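Local coordinates for protein ectonucleoside triphosphate diphosphohydrolase 4 (Homo sapiens, PDB 6WG5) that belongs to the GDA1/CD39 nucleoside phosphatase family, whose members share the actin-like ATPase fold, at residues Met225-Val236 with Arg272-Gly283; Lys173-Ile181 with Lys252-Leu260. All coordinates share one frame; numbering follows the deposited sequence. Where two conformers were deposited one is given.

Contact 1: Met225-Val236 with Arg272-Gly283; sequences MGGVSTQIAYEV and RVYVATFLGFGG. With NAG (2-acetamido-2-deoxy-beta-D-glucopyranose), chain B.
Met225 rests its CG against the backbone N of Gly283, and Gly226 O accepts the bond from Gly283 N (3.2 Å). Gly282, which has no side chain, sits with its CA 3.4 Å from Gly226 O. Val228 O takes two weak bonds, from Gly280 N within the type II turn Phe278-Phe281 and from Gly282 N just after it, at the N-cap of helix 283-296; Phe281 packs against the acetamide methyl of the glycan NAG.

The strands pair antiparallel from Ser229-Leu279 on, with hydrogen-bonded pairs Thr230-Phe278, Ile232-Ala276 and Tyr234-Tyr274. At Thr230 the hydroxyl stands beside its own backbone N (chi1 -63°), from where OG1 donates to Phe281 O (2.6 Å), coming from above the carbonyl plane; the same oxygen also takes Trp448 NE1. Ile232 CG2 touches Ala276 CB (3.8 Å) and meets the edge of the Phe278 ring (CE2 at 4.1 Å). On the other face Ala233 CB packs on Val275 CG2. The rings of Tyr234 and Tyr274 meet obliquely, planes at 50° and centroids 5.1 Å apart, while their hydroxyls bond to Pro372 O and Tyr370 O. Glu235 OE1 bonds to Thr219 OG1, and OE2, salt-bridged to Arg216, is joined by a water to Arg272 N. Val236 N closes the ladder on Arg272 O (2.8 Å). Main-chain bonds thus pair two inner strands of the mixed sheet that are not consecutive in the chain, the second leading through a glycine-containing turn into a helix; one face is apolar and aromatic, and the buried Glu235 carboxylate is probably kept ionised by Arg216.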
loop_
_atom_site.group_PDB
_atom_site.type_symbol
_atom_site.label_atom_id
_atom_site.label_comp_id
_atom_site.label_asym_id
_atom_site.label_seq_id
_atom_site.Cartn_x
_atom_site.Cartn_y
_atom_site.Cartn_z
ATOM N N MET A 225 -6.281 4.097 -0.550
ATOM C CA MET A 225 -6.651 5.350 -1.196
ATOM C C MET A 225 -5.888 6.471 -0.505
ATOM O O MET A 225 -6.204 6.839 0.633
ATOM C CB MET A 225 -8.160 5.583 -1.128
ATOM C CG MET A 225 -8.605 6.897 -1.759
ATOM S SD MET A 225 -10.391 7.126 -1.737
ATOM C CE MET A 225 -10.917 5.885 -2.915
ATOM N N GLY A 226 -4.882 7.002 -1.186
ATOM C CA GLY A 226 -4.109 8.117 -0.685
ATOM C C GLY A 226 -4.742 9.437 -1.057
ATOM O O GLY A 226 -5.915 9.513 -1.434
ATOM N N GLY A 227 -3.945 10.499 -0.947
ATOM C CA GLY A 227 -4.419 11.808 -1.364
ATOM C C GLY A 227 -4.467 11.948 -2.873
ATOM O O GLY A 227 -5.377 12.579 -3.418
ATOM N N VAL A 228 -3.500 11.354 -3.569
ATOM C CA VAL A 228 -3.380 11.485 -5.011
ATOM C C VAL A 228 -3.808 10.214 -5.732
ATOM O O VAL A 228 -4.432 10.284 -6.794
ATOM C CB VAL A 228 -1.937 11.878 -5.402
ATOM C CG1 VAL A 228 -1.731 11.793 -6.912
ATOM C CG2 VAL A 228 -1.624 13.282 -4.915
ATOM N N SER A 229 -3.483 9.046 -5.182
ATOM C CA SER A 229 -3.647 7.788 -5.894
ATOM C C SER A 229 -4.466 6.803 -5.076
ATOM O O SER A 229 -4.521 6.875 -3.845
ATOM C CB SER A 229 -2.288 7.159 -6.225
ATOM O OG SER A 229 -1.494 8.045 -6.997
ATOM N N THR A 230 -5.105 5.878 -5.788
ATOM C CA THR A 230 -5.765 4.726 -5.194
ATOM C C THR A 230 -5.075 3.472 -5.709
ATOM O O THR A 230 -4.855 3.333 -6.918
ATOM C CB THR A 230 -7.257 4.701 -5.539
ATOM O OG1 THR A 230 -7.898 5.851 -4.973
ATOM C CG2 THR A 230 -7.921 3.436 -4.998
ATOM N N GLN A 231 -4.728 2.571 -4.798
ATOM C CA GLN A 231 -4.026 1.343 -5.138
ATOM C C GLN A 231 -4.832 0.144 -4.663
ATOM O O GLN A 231 -5.479 0.194 -3.611
ATOM C CB GLN A 231 -2.626 1.310 -4.513
ATOM C CG GLN A 231 -1.739 0.198 -5.064
ATOM C CD GLN A 231 -0.458 0.014 -4.270
ATOM O OE1 GLN A 231 -0.489 -0.279 -3.073
ATOM N NE2 GLN A 231 0.679 0.188 -4.936
ATOM N N ILE A 232 -4.786 -0.931 -5.444
ATOM C CA ILE A 232 -5.475 -2.175 -5.118
ATOM C C ILE A 232 -4.551 -3.332 -5.463
ATOM O O ILE A 232 -3.925 -3.344 -6.529
ATOM C CB ILE A 232 -6.818 -2.296 -5.872
ATOM C CG1 ILE A 232 -7.500 -3.622 -5.536
ATOM C CG2 ILE A 232 -6.601 -2.177 -7.372
ATOM C CD1 ILE A 232 -8.929 -3.726 -6.041
ATOM N N ALA A 233 -4.464 -4.305 -4.558
ATOM C CA ALA A 233 -3.643 -5.486 -4.790
ATOM C C ALA A 233 -4.308 -6.693 -4.148
ATOM O O ALA A 233 -4.730 -6.625 -2.989
ATOM C CB ALA A 233 -2.230 -5.299 -4.230
ATOM N N TYR A 234 -4.393 -7.792 -4.894
ATOM C CA TYR A 234 -4.961 -9.015 -4.349
ATOM C C TYR A 234 -4.489 -10.211 -5.163
ATOM O O TYR A 234 -4.001 -10.074 -6.286
ATOM C CB TYR A 234 -6.491 -8.959 -4.320
ATOM C CG TYR A 234 -7.129 -8.627 -5.646
ATOM C CD1 TYR A 234 -7.540 -9.629 -6.513
ATOM C CD2 TYR A 234 -7.336 -7.310 -6.025
ATOM C CE1 TYR A 234 -8.133 -9.327 -7.722
ATOM C CE2 TYR A 234 -7.927 -6.998 -7.229
ATOM C CZ TYR A 234 -8.323 -8.008 -8.074
ATOM O OH TYR A 234 -8.912 -7.687 -9.277
ATOM N N GLU A 235 -4.646 -11.390 -4.569
ATOM C CA GLU A 235 -4.261 -12.631 -5.217
ATOM C C GLU A 235 -5.347 -13.083 -6.181
ATOM O O GLU A 235 -6.541 -12.935 -5.908
ATOM C CB GLU A 235 -4.008 -13.722 -4.175
ATOM C CG GLU A 235 -3.649 -15.077 -4.771
ATOM C CD GLU A 235 -3.534 -16.169 -3.726
ATOM O OE1 GLU A 235 -3.675 -15.863 -2.523
ATOM O OE2 GLU A 235 -3.307 -17.336 -4.112
ATOM N N VAL A 236 -4.922 -13.640 -7.308
ATOM C CA VAL A 236 -5.834 -14.220 -8.291
ATOM C C VAL A 236 -5.655 -15.734 -8.238
ATOM O O VAL A 236 -4.797 -16.279 -8.946
ATOM C CB VAL A 236 -5.564 -13.662 -9.695
ATOM C CG1 VAL A 236 -6.583 -14.197 -10.688
ATOM C CG2 VAL A 236 -5.583 -12.139 -9.669
ATOM N N ARG A 272 -0.012 -15.608 -7.687
ATOM C CA ARG A 272 -0.327 -14.646 -8.736
ATOM C C ARG A 272 -1.052 -13.475 -8.086
ATOM O O ARG A 272 -2.157 -13.647 -7.558
ATOM C CB ARG A 272 -1.192 -15.287 -9.822
ATOM C CG ARG A 272 -1.425 -14.403 -11.037
ATOM C CD ARG A 272 -2.427 -15.012 -12.011
ATOM N NE ARG A 272 -2.364 -16.476 -12.033
ATOM C CZ ARG A 272 -3.384 -17.293 -11.774
ATOM N NH1 ARG A 272 -3.202 -18.607 -11.827
ATOM N NH2 ARG A 272 -4.588 -16.817 -11.481
ATOM N N VAL A 273 -0.432 -12.297 -8.117
ATOM C CA VAL A 273 -0.966 -11.112 -7.454
ATOM C C VAL A 273 -1.208 -10.026 -8.493
ATOM O O VAL A 273 -0.320 -9.710 -9.292
ATOM C CB VAL A 273 -0.023 -10.607 -6.349
ATOM C CG1 VAL A 273 -0.623 -9.398 -5.649
ATOM C CG2 VAL A 273 0.259 -11.717 -5.349
ATOM N N TYR A 274 -2.411 -9.456 -8.468
ATOM C CA TYR A 274 -2.779 -8.336 -9.321
ATOM C C TYR A 274 -2.533 -7.038 -8.568
ATOM O O TYR A 274 -2.904 -6.919 -7.398
ATOM C CB TYR A 274 -4.248 -8.448 -9.731
ATOM C CG TYR A 274 -4.856 -7.188 -10.311
ATOM C CD1 TYR A 274 -5.611 -6.333 -9.520
ATOM C CD2 TYR A 274 -4.692 -6.866 -11.651
ATOM C CE1 TYR A 274 -6.179 -5.189 -10.043
ATOM C CE2 TYR A 274 -5.256 -5.719 -12.185
ATOM C CZ TYR A 274 -6.001 -4.888 -11.377
ATOM O OH TYR A 274 -6.566 -3.745 -11.900
ATOM N N VAL A 275 -1.896 -6.078 -9.233
ATOM C CA VAL A 275 -1.554 -4.795 -8.628
ATOM C C VAL A 275 -1.904 -3.691 -9.614
ATOM O O VAL A 275 -1.443 -3.707 -10.759
ATOM C CB VAL A 275 -0.063 -4.719 -8.242
ATOM C CG1 VAL A 275 0.266 -3.363 -7.630
ATOM C CG2 VAL A 275 0.292 -5.833 -7.277
ATOM N N ALA A 276 -2.712 -2.729 -9.170
ATOM C CA ALA A 276 -3.097 -1.600 -10.003
ATOM C C ALA A 276 -3.016 -0.320 -9.188
ATOM O O ALA A 276 -3.474 -0.282 -8.042
ATOM C CB ALA A 276 -4.510 -1.780 -10.568
ATOM N N THR A 277 -2.434 0.720 -9.782
ATOM C CA THR A 277 -2.325 2.035 -9.168
ATOM C C THR A 277 -2.989 3.044 -10.092
ATOM O O THR A 277 -2.772 3.010 -11.307
ATOM C CB THR A 277 -0.860 2.413 -8.926
ATOM O OG1 THR A 277 -0.184 1.326 -8.282
ATOM C CG2 THR A 277 -0.764 3.647 -8.051
ATOM N N PHE A 278 -3.795 3.937 -9.520
ATOM C CA PHE A 278 -4.603 4.882 -10.291
ATOM C C PHE A 278 -4.234 6.303 -9.874
ATOM O O PHE A 278 -4.725 6.809 -8.860
ATOM C CB PHE A 278 -6.087 4.600 -10.087
ATOM C CG PHE A 278 -6.503 3.225 -10.527
ATOM C CD1 PHE A 278 -6.832 2.977 -11.851
ATOM C CD2 PHE A 278 -6.555 2.178 -9.622
ATOM C CE1 PHE A 278 -7.210 1.709 -12.263
ATOM C CE2 PHE A 278 -6.931 0.908 -10.027
ATOM C CZ PHE A 278 -7.260 0.674 -11.347
ATOM N N LEU A 279 -3.370 6.941 -10.662
ATOM C CA LEU A 279 -2.981 8.320 -10.401
ATOM C C LEU A 279 -4.153 9.256 -10.661
ATOM O O LEU A 279 -4.834 9.148 -11.685
ATOM C CB LEU A 279 -1.792 8.710 -11.280
ATOM C CG LEU A 279 -0.390 8.554 -10.687
ATOM C CD1 LEU A 279 -0.103 9.681 -9.705
ATOM C CD2 LEU A 279 -0.214 7.196 -10.015
ATOM N N GLY A 280 -4.385 10.180 -9.735
ATOM C CA GLY A 280 -5.486 11.108 -9.861
ATOM C C GLY A 280 -6.822 10.569 -9.406
ATOM O O GLY A 280 -7.850 11.193 -9.688
ATOM N N PHE A 281 -6.842 9.428 -8.715
ATOM C CA PHE A 281 -8.075 8.840 -8.206
ATOM C C PHE A 281 -8.059 8.711 -6.687
ATOM O O PHE A 281 -8.853 7.953 -6.122
ATOM C CB PHE A 281 -8.324 7.485 -8.869
ATOM C CG PHE A 281 -8.593 7.586 -10.340
ATOM C CD1 PHE A 281 -9.891 7.582 -10.823
ATOM C CD2 PHE A 281 -7.550 7.717 -11.240
ATOM C CE1 PHE A 281 -10.143 7.688 -12.178
ATOM C CE2 PHE A 281 -7.794 7.824 -12.597
ATOM C CZ PHE A 281 -9.092 7.811 -13.067
ATOM N N GLY A 282 -7.168 9.437 -6.012
ATOM C CA GLY A 282 -7.233 9.549 -4.575
ATOM C C GLY A 282 -8.300 10.534 -4.142
ATOM O O GLY A 282 -8.883 11.257 -4.949
ATOM N N GLY A 283 -8.557 10.558 -2.834
ATOM C CA GLY A 283 -9.618 11.408 -2.318
ATOM C C GLY A 283 -9.414 12.869 -2.666
ATOM O O GLY A 283 -10.295 13.513 -3.241
HETATM C C1 NAG B . -10.239 10.801 -17.021
HETATM C C2 NAG B . -8.763 11.187 -16.888
HETATM C C3 NAG B . -8.480 12.501 -17.618
HETATM C C4 NAG B . -9.020 12.475 -19.043
HETATM C C5 NAG B . -10.481 12.051 -19.044
HETATM C C6 NAG B . -11.050 11.876 -20.431
HETATM C C7 NAG B . -7.419 10.577 -14.920
HETATM C C8 NAG B . -7.161 10.851 -13.469
HETATM N N2 NAG B . -8.386 11.304 -15.488
HETATM O O3 NAG B . -7.075 12.726 -17.638
HETATM O O4 NAG B . -8.940 13.781 -19.601
HETATM O O5 NAG B . -10.607 10.784 -18.389
HETATM O O6 NAG B . -12.288 11.177 -20.394
HETATM O O7 NAG B . -6.782 9.736 -15.547
HETATM O O HOH W 1 -1.858 -17.295 -6.485
#

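Contact 2: Lys173-Ile181 with Lys252-Leu260; sequences KQEGVYAWI and KNLLAEFNL
Lys173 NZ donates to Leu255 O over 2.7 Å, approaching from above the carbonyl plane, 54° out of it. The long side chain leaves the helix with CG anti to the backbone N (chi1 -173°) and bends at its second torsion, which carries CE to within 3.2 Å of Asn253 O. The ammonium group therefore lies among main-chain carbonyls close to where helix 245-254 passes into strand 255-259, a place where a positive charge would be expected to be favourable.

One turn further along the helix the contact becomes wholly apolar. Val177 forks over the strand: CG2 meets Ala256 CB at 3.7 Å, and CG1 reaches Phe258 CE2 at 3.6 Å. The Phe258 ring is the hub of this half. Trp180 CZ3 comes in at its edge, near the ring plane, 3.9 Å from Phe258 CZ, whereas Ile181 CD1 approaches CE1 of Phe258 obliquely from the helix side. Ile181 CD1 also touches Leu260 CD2 (4.2 Å), just past the strand.

Helix and strand cross at -56°, their axes 9.6 Å apart, so the helix lies over one face of the mixed sheet rather than along the strand. Val177 and Trp180 reach on to Val275 and Val273 of strand 270-279, Trp180 also to Ile222 of strand 221-225, and Ile181 packs on Leu485 of helix 479-487.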
loop_
_atom_site.group_PDB
_atom_site.type_symbol
_atom_site.label_atom_id
_atom_site.label_comp_id
_atom_site.label_asym_id
_atom_site.label_seq_id
_atom_site.Cartn_x
_atom_site.Cartn_y
_atom_site.Cartn_z
ATOM N N LYS A 173 4.392 -1.374 -9.355
ATOM C CA LYS A 173 3.889 -2.740 -9.273
ATOM C C LYS A 173 4.659 -3.538 -8.229
ATOM O O LYS A 173 4.066 -4.255 -7.415
ATOM C CB LYS A 173 3.986 -3.406 -10.646
ATOM C CG LYS A 173 3.351 -4.783 -10.744
ATOM C CD LYS A 173 4.101 -5.637 -11.750
ATOM C CE LYS A 173 3.203 -6.648 -12.436
ATOM N NZ LYS A 173 3.942 -7.361 -13.517
ATOM N N GLN A 174 5.991 -3.423 -8.233
ATOM C CA GLN A 174 6.795 -4.118 -7.233
ATOM C C GLN A 174 6.479 -3.617 -5.829
ATOM O O GLN A 174 6.429 -4.403 -4.875
ATOM C CB GLN A 174 8.284 -3.941 -7.529
ATOM C CG GLN A 174 8.757 -4.589 -8.815
ATOM C CD GLN A 174 10.239 -4.378 -9.055
ATOM O OE1 GLN A 174 10.648 -3.391 -9.671
ATOM N NE2 GLN A 174 11.054 -5.302 -8.559
ATOM N N GLU A 175 6.273 -2.307 -5.680
ATOM C CA GLU A 175 5.935 -1.764 -4.370
ATOM C C GLU A 175 4.620 -2.345 -3.868
ATOM O O GLU A 175 4.487 -2.671 -2.683
ATOM C CB GLU A 175 5.863 -0.241 -4.440
ATOM C CG GLU A 175 5.990 0.446 -3.093
ATOM C CD GLU A 175 5.796 1.948 -3.182
ATOM O OE1 GLU A 175 5.858 2.494 -4.306
ATOM O OE2 GLU A 175 5.580 2.583 -2.127
ATOM N N GLY A 176 3.639 -2.492 -4.760
ATOM C CA GLY A 176 2.381 -3.102 -4.368
ATOM C C GLY A 176 2.538 -4.557 -3.967
ATOM O O GLY A 176 1.944 -5.006 -2.984
ATOM N N VAL A 177 3.338 -5.314 -4.723
ATOM C CA VAL A 177 3.583 -6.712 -4.374
ATOM C C VAL A 177 4.247 -6.801 -3.006
ATOM O O VAL A 177 3.814 -7.563 -2.134
ATOM C CB VAL A 177 4.434 -7.400 -5.458
ATOM C CG1 VAL A 177 4.759 -8.839 -5.054
ATOM C CG2 VAL A 177 3.708 -7.383 -6.791
ATOM N N TYR A 178 5.314 -6.024 -2.799
ATOM C CA TYR A 178 6.013 -6.057 -1.517
ATOM C C TYR A 178 5.072 -5.721 -0.366
ATOM O O TYR A 178 5.123 -6.359 0.692
ATOM C CB TYR A 178 7.196 -5.087 -1.538
ATOM C CG TYR A 178 8.351 -5.504 -2.430
ATOM C CD1 TYR A 178 8.625 -6.844 -2.677
ATOM C CD2 TYR A 178 9.174 -4.551 -3.016
ATOM C CE1 TYR A 178 9.681 -7.221 -3.483
ATOM C CE2 TYR A 178 10.232 -4.920 -3.823
ATOM C CZ TYR A 178 10.481 -6.256 -4.053
ATOM O OH TYR A 178 11.534 -6.627 -4.858
ATOM N N ALA A 179 4.209 -4.722 -0.546
ATOM C CA ALA A 179 3.255 -4.386 0.505
ATOM C C ALA A 179 2.262 -5.521 0.722
ATOM O O ALA A 179 1.877 -5.810 1.860
ATOM C CB ALA A 179 2.524 -3.090 0.159
ATOM N N TRP A 180 1.839 -6.177 -0.360
ATOM C CA TRP A 180 0.923 -7.303 -0.229
ATOM C C TRP A 180 1.582 -8.459 0.515
ATOM O O TRP A 180 0.943 -9.117 1.345
ATOM C CB TRP A 180 0.446 -7.744 -1.613
ATOM C CG TRP A 180 -0.496 -8.904 -1.589
ATOM C CD1 TRP A 180 -1.856 -8.854 -1.504
ATOM C CD2 TRP A 180 -0.148 -10.291 -1.658
ATOM N NE1 TRP A 180 -2.378 -10.126 -1.515
ATOM C CE2 TRP A 180 -1.348 -11.026 -1.608
ATOM C CE3 TRP A 180 1.064 -10.983 -1.758
ATOM C CZ2 TRP A 180 -1.374 -12.416 -1.653
ATOM C CZ3 TRP A 180 1.037 -12.365 -1.801
ATOM C CH2 TRP A 180 -0.173 -13.067 -1.748
ATOM N N ILE A 181 2.864 -8.715 0.236
ATOM C CA ILE A 181 3.596 -9.748 0.964
ATOM C C ILE A 181 3.714 -9.374 2.434
ATOM O O ILE A 181 3.574 -10.224 3.324
ATOM C CB ILE A 181 4.981 -9.972 0.326
ATOM C CG1 ILE A 181 4.837 -10.585 -1.069
ATOM C CG2 ILE A 181 5.850 -10.874 1.209
ATOM C CD1 ILE A 181 6.133 -10.619 -1.860
ATOM N N LYS A 252 -0.817 -8.751 -18.414
ATOM C CA LYS A 252 0.579 -9.097 -18.157
ATOM C C LYS A 252 1.238 -8.058 -17.258
ATOM O O LYS A 252 1.936 -8.396 -16.295
ATOM C CB LYS A 252 1.352 -9.206 -19.473
ATOM C CG LYS A 252 1.196 -10.515 -20.230
ATOM C CD LYS A 252 2.031 -10.486 -21.506
ATOM C CE LYS A 252 1.950 -11.792 -22.283
ATOM N NZ LYS A 252 0.591 -12.045 -22.831
ATOM N N ASN A 253 1.015 -6.779 -17.561
ATOM C CA ASN A 253 1.683 -5.697 -16.852
ATOM C C ASN A 253 1.111 -5.461 -15.462
ATOM O O ASN A 253 1.766 -4.809 -14.642
ATOM C CB ASN A 253 1.586 -4.412 -17.674
ATOM C CG ASN A 253 2.654 -3.403 -17.305
ATOM O OD1 ASN A 253 3.806 -3.764 -17.058
ATOM N ND2 ASN A 253 2.274 -2.131 -17.259
ATOM N N LEU A 254 -0.089 -5.968 -15.177
ATOM C CA LEU A 254 -0.734 -5.778 -13.884
ATOM C C LEU A 254 -0.725 -7.042 -13.035
ATOM O O LEU A 254 -1.323 -7.055 -11.954
ATOM C CB LEU A 254 -2.174 -5.300 -14.079
ATOM C CG LEU A 254 -2.348 -4.045 -14.932
ATOM C CD1 LEU A 254 -3.821 -3.687 -15.036
ATOM C CD2 LEU A 254 -1.546 -2.880 -14.362
ATOM N N LEU A 255 -0.064 -8.101 -13.495
ATOM C CA LEU A 255 0.004 -9.362 -12.774
ATOM C C LEU A 255 1.455 -9.695 -12.465
ATOM O O LEU A 255 2.335 -9.536 -13.317
ATOM C CB LEU A 255 -0.629 -10.497 -13.586
ATOM C CG LEU A 255 -2.145 -10.415 -13.777
ATOM C CD1 LEU A 255 -2.609 -11.432 -14.807
ATOM C CD2 LEU A 255 -2.867 -10.629 -12.454
ATOM N N ALA A 256 1.698 -10.149 -11.239
ATOM C CA ALA A 256 3.017 -10.580 -10.799
ATOM C C ALA A 256 2.944 -12.043 -10.388
ATOM O O ALA A 256 2.053 -12.435 -9.628
ATOM C CB ALA A 256 3.518 -9.723 -9.634
ATOM N N GLU A 257 3.873 -12.846 -10.900
ATOM C CA GLU A 257 3.964 -14.262 -10.569
ATOM C C GLU A 257 5.336 -14.529 -9.975
ATOM O O GLU A 257 6.355 -14.344 -10.649
ATOM C CB GLU A 257 3.723 -15.126 -11.806
ATOM C CG GLU A 257 2.255 -15.260 -12.161
ATOM C CD GLU A 257 2.025 -15.525 -13.634
ATOM O OE1 GLU A 257 1.244 -14.771 -14.253
ATOM O OE2 GLU A 257 2.628 -16.478 -14.175
ATOM N N PHE A 258 5.362 -14.960 -8.717
ATOM C CA PHE A 258 6.603 -15.124 -7.981
ATOM C C PHE A 258 6.493 -16.335 -7.064
ATOM O O PHE A 258 5.417 -16.915 -6.883
ATOM C CB PHE A 258 6.936 -13.865 -7.173
ATOM C CG PHE A 258 5.838 -13.438 -6.242
ATOM C CD1 PHE A 258 5.805 -13.889 -4.934
ATOM C CD2 PHE A 258 4.835 -12.590 -6.677
ATOM C CE1 PHE A 258 4.795 -13.500 -4.076
ATOM C CE2 PHE A 258 3.823 -12.194 -5.825
ATOM C CZ PHE A 258 3.803 -12.651 -4.523
ATOM N N ASN A 259 7.631 -16.705 -6.477
ATOM C CA ASN A 259 7.732 -17.854 -5.585
ATOM C C ASN A 259 8.435 -17.407 -4.312
ATOM O O ASN A 259 9.593 -16.979 -4.360
ATOM C CB ASN A 259 8.501 -18.997 -6.253
ATOM C CG ASN A 259 8.471 -20.276 -5.442
ATOM O OD1 ASN A 259 8.023 -20.289 -4.294
ATOM N ND2 ASN A 259 8.961 -21.360 -6.032
ATOM N N LEU A 260 7.735 -17.497 -3.180
ATOM C CA LEU A 260 8.301 -17.058 -1.910
ATOM C C LEU A 260 9.154 -18.125 -1.243
ATOM O O LEU A 260 9.933 -17.799 -0.340
ATOM C CB LEU A 260 7.189 -16.640 -0.949
ATOM C CG LEU A 260 6.700 -15.198 -1.054
ATOM C CD1 LEU A 260 5.417 -15.031 -0.263
ATOM C CD2 LEU A 260 7.763 -14.241 -0.546
#

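In the fold
Both contacts share one mixed sheet, in which strand 270-279 stands between strand 229-235 of contact 1 and strand 255-259 of contact 2. Val273 O to Ala256 N and Leu254 O to Val275 N probably continue the backbone ladder from one contact to the other, and Val273 packs on Phe258. Contact 1 is the more buried and the larger, a strand pairing built mainly on main-chain bonds. Contact 2, on one of the two outermost strands of the sheet within this chain, is only partly buried and rests on side chains, with a single lysine bond at its more exposed end. Helix 172-186 covers the sheet face bearing Val273, Val275 and Glu235, while the tyrosines of contact 1 lie on the opposite face.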